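Local atomic coordinates of dITP/XTP pyrophosphatase (Mycobacteroides abscessus, PDB entry 6WWD), a protein that probably uses magnesium to hydrolyse non-canonical purine nucleoside triphosphates such as XTP, dITP and ITP to monophosphates and diphosphate, cleansing the nucleotide pool. Residues D98-L106 with G154-V162. Sequence-based numbering, arbitrary orientation.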
# COMPACT_ATOMS: atom_id res chain seq x y z
N ASP D 98 9.13 22.76 -14.05
CA ASP D 98 7.78 22.21 -14.10
C ASP D 98 7.48 21.61 -15.46
O ASP D 98 6.86 20.54 -15.55
CB ASP D 98 6.72 23.28 -13.79
CG ASP D 98 6.78 23.78 -12.37
OD1 ASP D 98 7.36 23.10 -11.49
OD2 ASP D 98 6.20 24.87 -12.12
N ALA D 99 7.92 22.27 -16.52
CA ALA D 99 7.63 21.79 -17.87
C ALA D 99 8.23 20.42 -18.10
O ALA D 99 7.59 19.55 -18.70
CB ALA D 99 8.15 22.80 -18.91
N ALA D 100 9.45 20.18 -17.59
CA ALA D 100 10.08 18.87 -17.75
C ALA D 100 9.38 17.81 -16.89
O ALA D 100 9.28 16.65 -17.30
CB ALA D 100 11.57 18.94 -17.40
N ASN D 101 8.94 18.17 -15.68
CA ASN D 101 8.20 17.21 -14.85
C ASN D 101 6.94 16.75 -15.56
O ASN D 101 6.63 15.56 -15.63
CB ASN D 101 7.84 17.84 -13.49
CG ASN D 101 9.06 18.19 -12.66
OD1 ASN D 101 10.17 17.70 -12.92
ND2 ASN D 101 8.87 19.02 -11.64
N THR D 102 6.20 17.71 -16.12
CA THR D 102 4.94 17.42 -16.81
C THR D 102 5.17 16.60 -18.07
O THR D 102 4.43 15.65 -18.34
CB THR D 102 4.23 18.75 -17.13
OG1 THR D 102 3.67 19.28 -15.92
CG2 THR D 102 3.14 18.58 -18.19
N ALA D 103 6.19 16.95 -18.87
CA ALA D 103 6.48 16.17 -20.06
C ALA D 103 6.89 14.73 -19.71
O ALA D 103 6.49 13.79 -20.40
CB ALA D 103 7.58 16.85 -20.88
N LEU D 104 7.68 14.55 -18.65
CA LEU D 104 8.03 13.20 -18.24
C LEU D 104 6.79 12.40 -17.85
O LEU D 104 6.63 11.24 -18.25
CB LEU D 104 9.04 13.23 -17.09
CG LEU D 104 9.37 11.87 -16.43
CD1 LEU D 104 9.97 10.86 -17.45
CD2 LEU D 104 10.28 12.05 -15.20
N LEU D 105 5.92 12.99 -17.04
CA LEU D 105 4.73 12.27 -16.60
C LEU D 105 3.88 11.82 -17.79
O LEU D 105 3.46 10.66 -17.87
CB LEU D 105 3.91 13.15 -15.66
CG LEU D 105 2.67 12.48 -15.08
CD1 LEU D 105 3.07 11.22 -14.38
CD2 LEU D 105 2.01 13.40 -14.09
N LEU D 106 3.61 12.74 -18.73
CA LEU D 106 2.86 12.38 -19.93
C LEU D 106 3.53 11.26 -20.70
O LEU D 106 2.86 10.32 -21.15
CB LEU D 106 2.71 13.58 -20.87
CG LEU D 106 1.76 14.71 -20.49
CD1 LEU D 106 1.69 15.71 -21.64
CD2 LEU D 106 0.39 14.12 -20.18
N GLY D 154 -2.43 28.25 -14.82
CA GLY D 154 -2.00 27.27 -13.85
C GLY D 154 -0.51 27.04 -13.90
O GLY D 154 0.15 27.33 -14.90
N PHE D 155 -0.01 26.50 -12.80
CA PHE D 155 1.39 26.14 -12.64
C PHE D 155 1.49 24.64 -12.47
O PHE D 155 0.49 23.93 -12.32
CB PHE D 155 2.00 26.84 -11.42
N GLY D 156 2.74 24.16 -12.49
CA GLY D 156 3.00 22.77 -12.14
C GLY D 156 2.26 21.82 -13.05
O GLY D 156 2.33 21.92 -14.28
N TYR D 157 1.57 20.85 -12.45
CA TYR D 157 0.84 19.85 -13.22
C TYR D 157 -0.56 20.28 -13.62
O TYR D 157 -1.28 19.48 -14.24
CB TYR D 157 0.76 18.53 -12.43
CG TYR D 157 2.13 17.94 -12.15
CD1 TYR D 157 2.80 17.21 -13.13
CD2 TYR D 157 2.73 18.08 -10.91
CE1 TYR D 157 4.05 16.65 -12.89
CE2 TYR D 157 3.99 17.52 -10.64
CZ TYR D 157 4.64 16.81 -11.64
OH TYR D 157 5.87 16.26 -11.39
N ASP D 158 -0.97 21.50 -13.29
CA ASP D 158 -2.31 21.96 -13.65
C ASP D 158 -2.67 21.74 -15.12
O ASP D 158 -3.82 21.34 -15.39
CB ASP D 158 -2.46 23.45 -13.30
CG ASP D 158 -2.55 23.68 -11.81
OD1 ASP D 158 -2.63 22.69 -11.06
OD2 ASP D 158 -2.52 24.86 -11.38
N PRO D 159 -1.79 21.99 -16.10
CA PRO D 159 -2.18 21.78 -17.51
C PRO D 159 -2.47 20.32 -17.88
O PRO D 159 -3.06 20.10 -18.93
CB PRO D 159 -0.97 22.31 -18.30
CG PRO D 159 -0.30 23.24 -17.38
CD PRO D 159 -0.49 22.68 -16.02
N ILE D 160 -2.09 19.33 -17.06
CA ILE D 160 -2.36 17.94 -17.40
C ILE D 160 -3.21 17.24 -16.35
O ILE D 160 -3.39 16.03 -16.42
CB ILE D 160 -1.07 17.14 -17.64
CG1 ILE D 160 -0.20 17.15 -16.36
CG2 ILE D 160 -0.33 17.59 -18.90
CD1 ILE D 160 0.95 16.18 -16.44
N PHE D 161 -3.73 17.97 -15.37
CA PHE D 161 -4.60 17.38 -14.36
C PHE D 161 -6.05 17.67 -14.71
O PHE D 161 -6.45 18.84 -14.76
CB PHE D 161 -4.27 17.91 -12.96
CG PHE D 161 -5.12 17.31 -11.88
CD1 PHE D 161 -4.92 16.01 -11.46
CD2 PHE D 161 -6.16 18.05 -11.30
CE1 PHE D 161 -5.72 15.44 -10.45
CE2 PHE D 161 -6.96 17.49 -10.29
CZ PHE D 161 -6.74 16.18 -9.87
N VAL D 162 -6.83 16.62 -14.95
CA VAL D 162 -8.25 16.75 -15.27
C VAL D 162 -9.04 16.44 -14.01
O VAL D 162 -9.10 15.26 -13.60
CB VAL D 162 -8.66 15.83 -16.43
CG1 VAL D 162 -10.15 15.99 -16.71
CG2 VAL D 162 -7.83 16.10 -17.69
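Two torsions, on Thr102 and Ile160, bring together groups by which helix 98-108 meets the turn at 155-158 and the 3-10 segment 158-160 that overlaps its end. On Thr102, chi1 of -75° sets the methyl CG2 opposite the backbone N and OG1 opposite the carbonyl carbon, dividing the residue into an apolar and a polar branch. Ile160 has CG1 between its backbone N and carbonyl carbon (chi1 60°), and both of its branches then reach the helix. Thr102 CG2 sits 3.7 Å from Ile160 CG2 and also touches Ile160 CD1, as the two side chains run past one another in opposite senses. Further along, Leu105 CD2 packs on Ile160 CD1 at 3.8 Å, while the end of Leu106 closes over Ile160 CG2.

Tyr157 fills the other half of the interface. Thr102 OG1 lies 3.6 Å from Tyr157 CD1, and Leu105 CD2 touches the same atom, both coming in obliquely. The threonine OG1 is also 3.4 Å from Gly156 O. Asn101 crosses the tyrosine nearly at a right angle, its CB 3.3 Å from Tyr157 OH, with amide and ring planes only 22° apart. These buried polar ends are satisfied nearby: the hydroxyl hydrogen-bonds to Ser88 O, and Asn101 OD1 to Ser92 OG. At the first turn of the helix, Asp98 OD2 lies 3.6 Å from Gly156 N. Gly156 lies in a type II' beta turn from Phe155 to Asp158, closed by Asp158 N to Phe155 O (3.0 Å).

Residues 155-158 are predicted to bind substrate, and the helix packing against them is consistent with support for a nucleotide site in this HAM1-family enzyme. Around the contact, Leu75 of strand 67-77 touches both Leu105 and Tyr157, Phe121 of strand 118-128 also meets Tyr157, and Leu106 rests on Ile145 of strand 134-145.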